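Local coordinates for predicted acyltransferase with acyl-CoA N-acyltransferase domain (Escherichia coli, PDB 4RS2), which binds coenzyme A, probably acts as a GNAT-family N-acyltransferase, and when overexpressed suppresses small-RNA-mediated silencing of several RNA targets, at residues 123-128 and 172-177; 32-37 and 70-75; 60-65 and 106-111; 136-141 and 158-163. All coordinates share one frame; numbering follows the deposited sequence.

Interaction 1 of 4, residues 123-128 and 172-177; sequences AVVTLG and GLVEYH
V125 and Y176 meet inside the mixed sheet of the GNAT fold, where it curls so that strands 123-127 and 172-175 face each other without pairing. The evidence is geometric: the nearest CA atoms, of V125 and V174, stay 8.6 Å apart, and no direct hydrogen bond joins the segments. The tight part is apolar and turns on one methyl. With CG1 anti to the carbonyl carbon (chi1 -57°), V125 CG2 takes the place between the backbone N and the carbonyl carbon, and there it meets V174 CG1 at 4.1 Å and, obliquely, Y176 CZ at 4.0 Å. The side chains of V125 and Y176 slide past each other in opposite directions, which carries the phenol oxygen on to the backbone of 126-127, with Y176 OH 3.8 Å from T126 CA. F157 of strand 157-161 touches V125, V174 and Y176 alike, while the rings of W150 and F180 meet that of Y176. Toward L127 the fit is looser. L127 and Y176 are both partly exposed, and a water fills in for direct contact. That water lies 2.8 Å from Y176 OH and accepts a weak hydrogen bond from L127 N at 3.1 Å.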
# COMPACT_ATOMS: atom_id res chain seq x y z
N ALA A 123 -9.20 -7.41 5.18
CA ALA A 123 -9.48 -6.12 4.57
C ALA A 123 -8.23 -5.25 4.51
O ALA A 123 -7.33 -5.39 5.33
CB ALA A 123 -10.58 -5.39 5.32
N VAL A 124 -8.27 -4.31 3.58
CA VAL A 124 -7.20 -3.38 3.35
C VAL A 124 -7.76 -1.98 3.29
O VAL A 124 -8.73 -1.74 2.57
CB VAL A 124 -6.47 -3.66 2.02
CG1 VAL A 124 -5.32 -2.66 1.87
CG2 VAL A 124 -5.94 -5.09 2.02
N VAL A 125 -7.20 -1.07 4.07
CA VAL A 125 -7.60 0.34 3.96
C VAL A 125 -6.47 1.11 3.32
O VAL A 125 -5.31 0.64 3.30
CB VAL A 125 -7.98 0.99 5.33
CG1 VAL A 125 -9.09 0.21 5.97
CG2 VAL A 125 -6.78 1.06 6.28
N THR A 126 -6.79 2.28 2.80
CA THR A 126 -5.77 3.16 2.26
C THR A 126 -6.31 4.59 2.26
O THR A 126 -7.52 4.83 2.39
CB THR A 126 -5.31 2.74 0.84
OG1 THR A 126 -4.05 3.34 0.54
CG2 THR A 126 -6.36 3.14 -0.24
N LEU A 127 -5.39 5.54 2.16
CA LEU A 127 -5.71 6.96 2.15
C LEU A 127 -5.11 7.57 0.91
O LEU A 127 -3.89 7.56 0.73
CB LEU A 127 -5.14 7.61 3.41
CG LEU A 127 -5.51 9.07 3.62
CD1 LEU A 127 -7.00 9.20 3.95
CD2 LEU A 127 -4.71 9.60 4.79
N GLY A 128 -5.96 8.13 0.05
CA GLY A 128 -5.49 8.67 -1.20
C GLY A 128 -6.64 9.07 -2.09
O GLY A 128 -7.79 8.99 -1.72
N GLY A 172 -16.20 2.11 12.88
CA GLY A 172 -15.48 2.95 13.80
C GLY A 172 -14.10 3.40 13.35
O GLY A 172 -13.81 3.46 12.16
N LEU A 173 -13.26 3.68 14.33
CA LEU A 173 -11.94 4.20 14.09
C LEU A 173 -10.93 3.13 13.75
O LEU A 173 -10.69 2.19 14.54
CB LEU A 173 -11.45 5.00 15.30
CG LEU A 173 -10.00 5.48 15.22
CD1 LEU A 173 -9.80 6.51 14.13
CD2 LEU A 173 -9.66 6.06 16.57
N VAL A 174 -10.33 3.28 12.57
CA VAL A 174 -9.29 2.40 12.09
C VAL A 174 -7.99 3.11 12.44
O VAL A 174 -7.72 4.20 11.94
CB VAL A 174 -9.38 2.19 10.57
CG1 VAL A 174 -8.22 1.34 10.09
CG2 VAL A 174 -10.75 1.62 10.19
N GLU A 175 -7.17 2.48 13.29
CA GLU A 175 -5.93 3.07 13.74
C GLU A 175 -4.70 2.45 13.08
O GLU A 175 -4.52 1.23 13.09
CB GLU A 175 -5.81 2.91 15.25
CG GLU A 175 -6.61 3.94 16.05
CD GLU A 175 -5.79 5.13 16.48
OE1 GLU A 175 -5.19 5.83 15.65
OE2 GLU A 175 -5.75 5.37 17.68
N TYR A 176 -3.88 3.32 12.50
CA TYR A 176 -2.61 2.91 11.90
C TYR A 176 -1.56 2.95 13.03
O TYR A 176 -1.79 3.47 14.13
CB TYR A 176 -2.16 3.88 10.82
CG TYR A 176 -2.87 3.85 9.48
CD1 TYR A 176 -4.17 4.30 9.35
CD2 TYR A 176 -2.19 3.50 8.33
CE1 TYR A 176 -4.81 4.31 8.11
CE2 TYR A 176 -2.81 3.51 7.09
CZ TYR A 176 -4.12 3.91 6.98
OH TYR A 176 -4.77 3.98 5.78
N HIS A 177 -0.40 2.39 12.76
CA HIS A 177 0.69 2.45 13.71
C HIS A 177 1.10 3.92 13.90
O HIS A 177 0.94 4.76 12.99
CB HIS A 177 1.84 1.68 13.16
CG HIS A 177 2.95 1.53 14.12
ND1 HIS A 177 4.02 2.40 14.16
CD2 HIS A 177 3.14 0.66 15.14
CE1 HIS A 177 4.84 2.04 15.12
NE2 HIS A 177 4.32 0.99 15.74
O HOH W 1 -2.94 4.35 3.74

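Interaction 2 of 4, residues 32-37 and 70-75; sequences ALLRRS and IGYVAF
L33 points its side chain at the strand and lays one methyl on the backbone where I70 passes into G71. Its CG stands anti to the backbone N (chi1 175°), and CD2 comes to 3.7 Å from G71 N and 4.0 Å from Y72 CB. The methyl thus lies against main chain as much as side chain. G71 has no CB, and one would in any case point away from the helix, so L33 meets bare backbone here. The strand is locally irregular: I70 and G71 both face A62 of the adjacent strand, which is a classic beta bulge. The CB of L34 points neither at the strand nor away from it, yet CD1 ends 4.3 Å from Y72 CD2, approaching the phenol ring obliquely. Y72 CB points toward helix 27-37, and the hydroxyl of its ring is hydrogen-bonded to E22. On the helix, S37 OG donates to L33 O at 2.7 Å; S37 belongs to the coenzyme A pocket. The segment axes come within 9.0 Å and run 94° apart, so helix 27-37 lies across strand 69-80. Helix 42-53 flanks the same side, its V47 touching both L34 and Y72, whereas V73, pointing away from helix 27-37, packs on L108 of helix 104-118.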
# COMPACT_ATOMS: atom_id res chain seq x y z
N ALA A 32 15.51 4.84 -2.14
CA ALA A 32 15.84 5.78 -3.18
C ALA A 32 14.62 6.04 -4.02
O ALA A 32 14.37 7.18 -4.40
CB ALA A 32 17.01 5.29 -4.01
N LEU A 33 13.88 4.99 -4.34
CA LEU A 33 12.63 5.16 -5.08
C LEU A 33 11.64 6.08 -4.36
O LEU A 33 11.01 6.96 -4.97
CB LEU A 33 11.97 3.81 -5.33
CG LEU A 33 10.61 3.86 -5.99
CD1 LEU A 33 10.65 4.35 -7.44
CD2 LEU A 33 10.03 2.46 -5.90
N LEU A 34 11.49 5.87 -3.05
CA LEU A 34 10.53 6.67 -2.28
C LEU A 34 10.97 8.12 -2.17
O LEU A 34 10.14 9.03 -2.26
CB LEU A 34 10.29 6.04 -0.89
CG LEU A 34 9.63 4.64 -0.97
CD1 LEU A 34 9.53 4.02 0.40
CD2 LEU A 34 8.28 4.69 -1.65
N ARG A 35 12.26 8.35 -2.02
CA ARG A 35 12.73 9.74 -1.93
C ARG A 35 12.59 10.52 -3.21
O ARG A 35 12.34 11.74 -3.19
CB ARG A 35 14.19 9.76 -1.49
CG ARG A 35 14.37 9.36 -0.05
CD ARG A 35 15.80 9.45 0.44
NE ARG A 35 15.86 9.10 1.85
CZ ARG A 35 15.78 9.98 2.86
NH1 ARG A 35 15.73 11.28 2.63
NH2 ARG A 35 15.79 9.54 4.11
N ARG A 36 12.73 9.82 -4.33
CA ARG A 36 12.64 10.47 -5.62
C ARG A 36 11.21 10.60 -6.14
O ARG A 36 10.94 11.48 -6.95
CB ARG A 36 13.57 9.82 -6.66
CG ARG A 36 13.24 8.42 -7.14
CD ARG A 36 14.21 8.01 -8.26
NE ARG A 36 13.98 6.64 -8.71
CZ ARG A 36 14.55 5.55 -8.19
NH1 ARG A 36 15.42 5.64 -7.20
NH2 ARG A 36 14.26 4.36 -8.68
N SER A 37 10.30 9.77 -5.62
CA SER A 37 8.91 9.69 -6.11
C SER A 37 7.90 10.57 -5.41
O SER A 37 6.87 10.90 -6.00
CB SER A 37 8.41 8.26 -6.02
OG SER A 37 9.15 7.43 -6.89
N ILE A 70 11.97 -0.53 -9.08
CA ILE A 70 11.29 0.46 -9.90
C ILE A 70 9.83 0.63 -9.46
O ILE A 70 9.10 1.47 -10.00
CB ILE A 70 11.30 0.03 -11.39
CG1 ILE A 70 10.53 -1.30 -11.64
CG2 ILE A 70 12.73 -0.17 -11.88
CD1 ILE A 70 10.21 -1.66 -13.09
N GLY A 71 9.42 -0.13 -8.46
CA GLY A 71 8.08 0.02 -7.91
C GLY A 71 7.98 -0.59 -6.54
O GLY A 71 8.72 -1.52 -6.22
N TYR A 72 7.02 -0.12 -5.77
CA TYR A 72 6.88 -0.59 -4.42
C TYR A 72 5.51 -0.38 -3.87
O TYR A 72 4.87 0.65 -4.15
CB TYR A 72 7.86 0.16 -3.52
CG TYR A 72 7.94 -0.37 -2.08
CD1 TYR A 72 8.43 -1.61 -1.79
CD2 TYR A 72 7.57 0.42 -1.02
CE1 TYR A 72 8.52 -2.07 -0.49
CE2 TYR A 72 7.70 -0.02 0.28
CZ TYR A 72 8.15 -1.26 0.55
OH TYR A 72 8.26 -1.68 1.89
N VAL A 73 5.06 -1.34 -3.06
CA VAL A 73 3.84 -1.15 -2.25
C VAL A 73 4.04 -1.83 -0.92
O VAL A 73 4.72 -2.87 -0.85
CB VAL A 73 2.55 -1.65 -2.93
CG1 VAL A 73 2.58 -3.17 -3.14
CG2 VAL A 73 1.32 -1.19 -2.12
N ALA A 74 3.56 -1.19 0.15
CA ALA A 74 3.69 -1.73 1.48
C ALA A 74 2.36 -1.71 2.24
O ALA A 74 1.41 -0.96 1.94
CB ALA A 74 4.73 -0.96 2.28
N PHE A 75 2.32 -2.57 3.25
CA PHE A 75 1.16 -2.76 4.08
C PHE A 75 1.63 -2.85 5.52
O PHE A 75 2.69 -3.42 5.79
CB PHE A 75 0.47 -4.08 3.71
CG PHE A 75 0.01 -4.14 2.28
CD1 PHE A 75 -1.24 -3.67 1.91
CD2 PHE A 75 0.85 -4.67 1.31
CE1 PHE A 75 -1.65 -3.76 0.60
CE2 PHE A 75 0.43 -4.72 -0.02
CZ PHE A 75 -0.82 -4.24 -0.36

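Interaction 3 of 4, residues 60-65 and 106-111; sequences LVATDD and RQLVYE. With COA (coenzyme A), chain C.
Oxygen O7A on the 3'-phosphate of coenzyme A is gripped twice by R106, from NE at 2.9 Å and more weakly from NH2 at 3.2 Å. NH2 also reaches O8A of that phosphate, and P3B lies in the guanidinium plane, at its edge. A bend in the side chain (chi3 -79°) brings NE to this position. The backbone of R106 serves the 5'-diphosphate of the same ribose: R106 N donates to O2A at 2.9 Å, with a nearly straight N-H...O angle of 169°. G101 N and G103 N are hydrogen-bonded to the cofactor too, as in the pyrophosphate-binding loop of GNAT enzymes.

Beyond this site, helix 104-118 packs on strand 58-63, the segment axes 9.3 Å apart. L108 extends CD2 to L60 CB (4.2 Å) and A62 CB (4.3 Å). L60 CD1 meets E111 CG at 3.7 Å in one of the two E111 conformers. Across the contact the segments share no hydrogen bond, so they meet mainly through aliphatic groups. The chemistry is divided along the helix: aliphatic side chains face the strand, while the first turn offers N-H groups to the phosphates, where the helix end would probably add favourable polarity.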
# COMPACT_ATOMS: atom_id res chain seq x y z
N LEU A 60 6.03 -5.37 -1.39
CA LEU A 60 6.26 -5.99 -2.69
C LEU A 60 7.02 -5.01 -3.51
O LEU A 60 6.71 -3.80 -3.50
CB LEU A 60 4.95 -6.33 -3.42
CG LEU A 60 3.96 -7.33 -2.81
CD1 LEU A 60 2.91 -7.66 -3.85
CD2 LEU A 60 4.62 -8.60 -2.35
N VAL A 61 8.04 -5.52 -4.19
CA VAL A 61 8.83 -4.71 -5.10
C VAL A 61 8.60 -5.13 -6.51
O VAL A 61 8.33 -6.32 -6.78
CB VAL A 61 10.37 -4.77 -4.86
CG1 VAL A 61 10.75 -4.15 -3.53
CG2 VAL A 61 10.89 -6.18 -4.93
N ALA A 62 8.68 -4.17 -7.42
CA ALA A 62 8.74 -4.43 -8.85
C ALA A 62 10.19 -4.10 -9.20
O ALA A 62 10.74 -3.07 -8.77
CB ALA A 62 7.81 -3.53 -9.63
N THR A 63 10.83 -4.96 -9.97
CA THR A 63 12.23 -4.74 -10.34
C THR A 63 12.43 -4.85 -11.84
O THR A 63 11.64 -5.47 -12.52
CB THR A 63 13.16 -5.74 -9.65
OG1 THR A 63 12.85 -7.06 -10.10
CG2 THR A 63 13.04 -5.64 -8.15
N ASP A 64 13.44 -4.15 -12.34
CA ASP A 64 13.73 -4.16 -13.77
C ASP A 64 14.64 -5.34 -14.03
O ASP A 64 14.99 -6.07 -13.09
CB ASP A 64 14.35 -2.83 -14.25
CG ASP A 64 15.76 -2.60 -13.71
OD1 ASP A 64 16.36 -3.53 -13.12
OD2 ASP A 64 16.27 -1.46 -13.89
N ASP A 65 15.01 -5.53 -15.29
CA ASP A 65 15.87 -6.66 -15.68
C ASP A 65 17.18 -6.78 -14.88
O ASP A 65 17.69 -7.89 -14.70
CB ASP A 65 16.12 -6.69 -17.20
CG ASP A 65 16.72 -5.38 -17.74
OD1 ASP A 65 17.16 -4.51 -16.94
OD2 ASP A 65 16.74 -5.22 -18.99
N ARG A 106 -1.20 -0.93 -10.71
CA ARG A 106 -2.32 -1.86 -10.72
C ARG A 106 -1.89 -3.26 -10.33
O ARG A 106 -2.52 -3.91 -9.49
CB ARG A 106 -2.98 -1.90 -12.09
CG ARG A 106 -4.13 -2.88 -12.20
CD ARG A 106 -4.87 -2.68 -13.52
NE ARG A 106 -5.78 -1.55 -13.52
CZ ARG A 106 -6.99 -1.58 -12.97
NH1 ARG A 106 -7.43 -2.68 -12.37
NH2 ARG A 106 -7.77 -0.52 -13.00
N GLN A 107 -0.81 -3.75 -10.94
CA GLN A 107 -0.28 -5.08 -10.62
C GLN A 107 0.20 -5.22 -9.19
O GLN A 107 -0.03 -6.24 -8.56
CB GLN A 107 0.84 -5.44 -11.59
CG GLN A 107 0.33 -5.63 -13.00
CD GLN A 107 1.41 -5.66 -14.07
OE1 GLN A 107 2.51 -5.12 -13.90
NE2 GLN A 107 1.08 -6.25 -15.21
N LEU A 108 0.92 -4.22 -8.68
CA LEU A 108 1.40 -4.28 -7.31
C LEU A 108 0.25 -4.34 -6.31
O LEU A 108 0.27 -5.12 -5.35
CB LEU A 108 2.26 -3.04 -7.03
CG LEU A 108 3.66 -3.04 -7.62
CD1 LEU A 108 4.26 -1.66 -7.62
CD2 LEU A 108 4.53 -3.97 -6.81
N VAL A 109 -0.76 -3.52 -6.54
CA VAL A 109 -1.89 -3.54 -5.64
C VAL A 109 -2.64 -4.89 -5.74
O VAL A 109 -3.00 -5.51 -4.73
CB VAL A 109 -2.84 -2.36 -5.94
CG1 VAL A 109 -4.11 -2.42 -5.07
CG2 VAL A 109 -2.10 -1.06 -5.72
N TYR A 110 -2.86 -5.35 -6.96
CA TYR A 110 -3.58 -6.61 -7.13
C TYR A 110 -2.86 -7.76 -6.45
O TYR A 110 -3.46 -8.54 -5.72
CB TYR A 110 -3.81 -6.97 -8.63
CG TYR A 110 -4.61 -8.25 -8.75
CD1 TYR A 110 -5.99 -8.22 -8.72
CD2 TYR A 110 -3.99 -9.48 -8.87
CE1 TYR A 110 -6.74 -9.39 -8.79
CE2 TYR A 110 -4.73 -10.65 -8.96
CZ TYR A 110 -6.11 -10.59 -8.92
OH TYR A 110 -6.88 -11.76 -9.01
N GLU A 111 -1.55 -7.87 -6.70
CA GLU A 111 -0.77 -8.96 -6.12
C GLU A 111 -0.69 -8.81 -4.61
O GLU A 111 -0.71 -9.80 -3.89
CB GLU A 111 0.65 -9.07 -6.73
CG GLU A 111 1.48 -10.18 -6.07
CD GLU A 111 2.70 -10.63 -6.86
OE1 GLU A 111 2.80 -10.37 -8.09
OE2 GLU A 111 3.58 -11.28 -6.23
N1A COA C . -4.86 9.74 -10.61
C2A COA C . -5.81 8.88 -11.06
N3A COA C . -5.51 7.74 -11.70
C4A COA C . -4.21 7.39 -11.90
C5A COA C . -3.13 8.27 -11.44
C6A COA C . -3.53 9.50 -10.75
N6A COA C . -2.56 10.32 -10.30
N7A COA C . -1.97 7.69 -11.78
C8A COA C . -2.28 6.53 -12.41
N9A COA C . -3.59 6.38 -12.50
C1B COA C . -4.30 5.24 -13.08
C2B COA C . -3.86 4.83 -14.47
O2B COA C . -4.40 5.69 -15.49
C3B COA C . -4.37 3.42 -14.53
O3B COA C . -5.79 3.42 -14.76
P3B COA C . -6.61 2.09 -15.19
O7A COA C . -5.70 0.90 -15.00
O8A COA C . -7.85 2.07 -14.38
O9A COA C . -6.92 2.34 -16.63
C4B COA C . -4.14 2.92 -13.10
O4B COA C . -3.99 4.09 -12.28
C5B COA C . -2.91 2.04 -12.98
O5B COA C . -1.79 2.69 -13.59
P1A COA C . -0.29 2.12 -13.56
O1A COA C . 0.36 2.29 -14.90
O2A COA C . -0.35 0.78 -12.88
O3A COA C . 0.43 3.13 -12.51
P2A COA C . 1.40 4.37 -12.80
O4A COA C . 2.66 3.96 -13.44
O5A COA C . 0.66 5.49 -13.51
O6A COA C . 1.73 4.77 -11.28
CBP COA C . 1.53 6.05 -9.23
CCP COA C . 0.82 5.51 -10.46
CDP COA C . 0.56 6.89 -8.40
CEP COA C . 1.98 4.84 -8.44
CAP COA C . 2.72 6.89 -9.72
OAP COA C . 2.28 8.01 -10.53
C9P COA C . 3.61 7.41 -8.61
O9P COA C . 4.49 6.70 -8.09
N8P COA C . 3.44 8.69 -8.29
C7P COA C . 4.29 9.35 -7.32
C6P COA C . 3.79 9.08 -5.92
C5P COA C . 2.46 9.77 -5.73
O5P COA C . 1.42 9.13 -5.75
N4P COA C . 2.50 11.08 -5.52
C3P COA C . 1.32 11.85 -5.19
C2P COA C . 1.58 12.70 -3.95
S1P COA C . 0.12 12.73 -2.87

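Interaction 4 of 4, residues 136-141 and 158-163; sequences FGFELA and QVHRLA
E139 and V159 exchange two backbone hydrogen bonds, E139 N to V159 O at 2.7 Å with a nearly straight 174° at the hydrogen, and V159 N to E139 O at 2.8 Å. On the side-chain level E139 OE1 forms a salt bridge with R161 NH2 at 3.2 Å, in the E139 conformer described. The bond uses the syn lone pair of OE1 and lies close to the guanidinium plane. H144 is a further partner of OE1, and D164 O takes R161 NH1. One water donates to E139 OE1 while accepting from R161 N and NE; a second donates both to F138 O and to Q158 OE1, whose amide nitrogen is bonded to A156 O.

The two backbone bonds belong to a short antiparallel pairing of strand 139-140 with strand 157-161, in which E139-V159 is the hydrogen-bonded pair and L140-Q158 the non-hydrogen-bonded one. The chain enters it from a helix closed by a Schellman motif, with G137 at positive phi as the C-prime residue and F138 N bonded back to Y133 O.

Packing centres on F138. H160 CB sits over the middle of one face, 3.7 Å from the centroid and 13° off the normal, a CH-pi contact. The imidazole of H160 then turns its edge to the face of F138, a T-shaped pair with centroids 5.3 Å apart and planes at 78°. H160 ND1 donates to R161 O at 2.8 Å, its partner in the imidazole plane, while CD2 lies 3.1 Å from F136 O at the ring edge. The F136 ring leads away from segment 158-163, packs on R106 and touches coenzyme A.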
# COMPACT_ATOMS: atom_id res chain seq x y z
N PHE A 136 -9.01 0.13 -8.41
CA PHE A 136 -8.52 -1.14 -7.91
C PHE A 136 -9.55 -1.80 -6.98
O PHE A 136 -9.24 -2.76 -6.29
CB PHE A 136 -7.20 -0.95 -7.18
CG PHE A 136 -6.19 -0.09 -7.93
CD1 PHE A 136 -5.96 -0.27 -9.30
CD2 PHE A 136 -5.43 0.84 -7.26
CE1 PHE A 136 -5.03 0.49 -9.98
CE2 PHE A 136 -4.50 1.62 -7.93
CZ PHE A 136 -4.29 1.43 -9.30
N GLY A 137 -10.74 -1.26 -6.94
CA GLY A 137 -11.78 -1.87 -6.13
C GLY A 137 -12.02 -1.28 -4.77
O GLY A 137 -12.91 -1.71 -4.08
N PHE A 138 -11.29 -0.24 -4.41
CA PHE A 138 -11.49 0.38 -3.12
C PHE A 138 -12.79 1.18 -3.09
O PHE A 138 -13.18 1.80 -4.10
CB PHE A 138 -10.31 1.31 -2.77
CG PHE A 138 -9.09 0.58 -2.29
CD1 PHE A 138 -8.23 -0.01 -3.19
CD2 PHE A 138 -8.83 0.45 -0.94
CE1 PHE A 138 -7.13 -0.71 -2.76
CE2 PHE A 138 -7.75 -0.25 -0.51
CZ PHE A 138 -6.89 -0.86 -1.43
N GLU A 139 -13.45 1.16 -1.94
CA GLU A 139 -14.69 1.90 -1.75
C GLU A 139 -14.47 2.95 -0.67
O GLU A 139 -13.55 2.83 0.13
CB GLU A 139 -15.77 0.94 -1.27
CG GLU A 139 -16.18 -0.07 -2.31
CD GLU A 139 -16.94 -1.22 -1.71
OE1 GLU A 139 -16.74 -1.53 -0.49
OE2 GLU A 139 -17.71 -1.84 -2.46
N LEU A 140 -15.32 3.97 -0.64
CA LEU A 140 -15.19 5.02 0.40
C LEU A 140 -15.49 4.42 1.76
O LEU A 140 -16.53 3.81 1.98
CB LEU A 140 -16.12 6.20 0.14
CG LEU A 140 -15.58 7.24 -0.80
CD1 LEU A 140 -16.70 8.26 -1.05
CD2 LEU A 140 -14.37 7.91 -0.16
N ALA A 141 -14.55 4.56 2.69
CA ALA A 141 -14.71 3.98 4.00
C ALA A 141 -15.91 4.57 4.76
O ALA A 141 -16.56 3.85 5.52
CB ALA A 141 -13.43 4.18 4.79
N GLN A 158 -10.33 5.01 2.30
CA GLN A 158 -10.99 3.95 1.53
C GLN A 158 -10.68 2.55 2.03
O GLN A 158 -9.74 2.32 2.77
CB GLN A 158 -10.56 4.07 0.06
CG GLN A 158 -11.03 5.38 -0.61
CD GLN A 158 -10.28 5.72 -1.87
OE1 GLN A 158 -10.55 5.20 -2.94
NE2 GLN A 158 -9.32 6.63 -1.74
N VAL A 159 -11.52 1.60 1.60
CA VAL A 159 -11.40 0.23 2.06
C VAL A 159 -11.69 -0.75 0.92
O VAL A 159 -12.50 -0.48 0.02
CB VAL A 159 -12.36 -0.02 3.24
CG1 VAL A 159 -13.81 0.13 2.80
CG2 VAL A 159 -12.08 -1.37 3.88
N HIS A 160 -10.97 -1.87 0.96
CA HIS A 160 -11.15 -2.97 0.02
C HIS A 160 -11.26 -4.25 0.85
O HIS A 160 -10.31 -4.66 1.48
CB HIS A 160 -9.95 -3.08 -0.93
CG HIS A 160 -10.20 -3.92 -2.15
ND1 HIS A 160 -10.70 -5.21 -2.10
CD2 HIS A 160 -10.01 -3.65 -3.47
CE1 HIS A 160 -10.83 -5.68 -3.34
NE2 HIS A 160 -10.40 -4.77 -4.18
N ARG A 161 -12.42 -4.88 0.84
CA ARG A 161 -12.60 -6.12 1.56
C ARG A 161 -11.84 -7.22 0.84
O ARG A 161 -11.70 -7.17 -0.38
CB ARG A 161 -14.08 -6.50 1.58
CG ARG A 161 -14.65 -6.98 0.26
CD ARG A 161 -16.16 -7.05 0.37
NE ARG A 161 -16.72 -5.70 0.31
CZ ARG A 161 -18.03 -5.43 0.30
NH1 ARG A 161 -18.94 -6.41 0.44
NH2 ARG A 161 -18.43 -4.14 0.20
N LEU A 162 -11.39 -8.22 1.59
CA LEU A 162 -10.76 -9.40 0.99
C LEU A 162 -11.68 -10.62 1.03
O LEU A 162 -11.35 -11.65 0.45
CB LEU A 162 -9.44 -9.70 1.66
CG LEU A 162 -8.42 -8.55 1.52
CD1 LEU A 162 -7.10 -8.92 2.18
CD2 LEU A 162 -8.20 -8.25 0.04
N ALA A 163 -12.80 -10.51 1.73
CA ALA A 163 -13.83 -11.55 1.81
C ALA A 163 -15.11 -10.77 1.68
O ALA A 163 -15.16 -9.61 2.09
CB ALA A 163 -13.76 -12.28 3.14
O HOH W 2 -13.15 4.62 -3.73
O HOH W 3 -14.64 -3.71 -0.49

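In the fold
The four contacts form two pairs on one sheet. Interactions 2 and 3 share adjacent strands, joined by I70 N to A62 O (2.8 Å) and V73 O to L60 N (2.9 Å), with their helices on opposite faces. Interactions 1 and 4 are similarly joined by V124 O to H160 N (2.8 Å), their centres about 11 Å apart. The pairs meet where V124 CG1 touches F75 CE1 at 4.0 Å, and where R106 CA packs on F136 CE1 at 3.7 Å. Coenzyme A draws on three of them: S37, R106 and F136 all line its pocket. Interaction 1 stands farther back, with the L127 side chain about 9 Å from the cofactor.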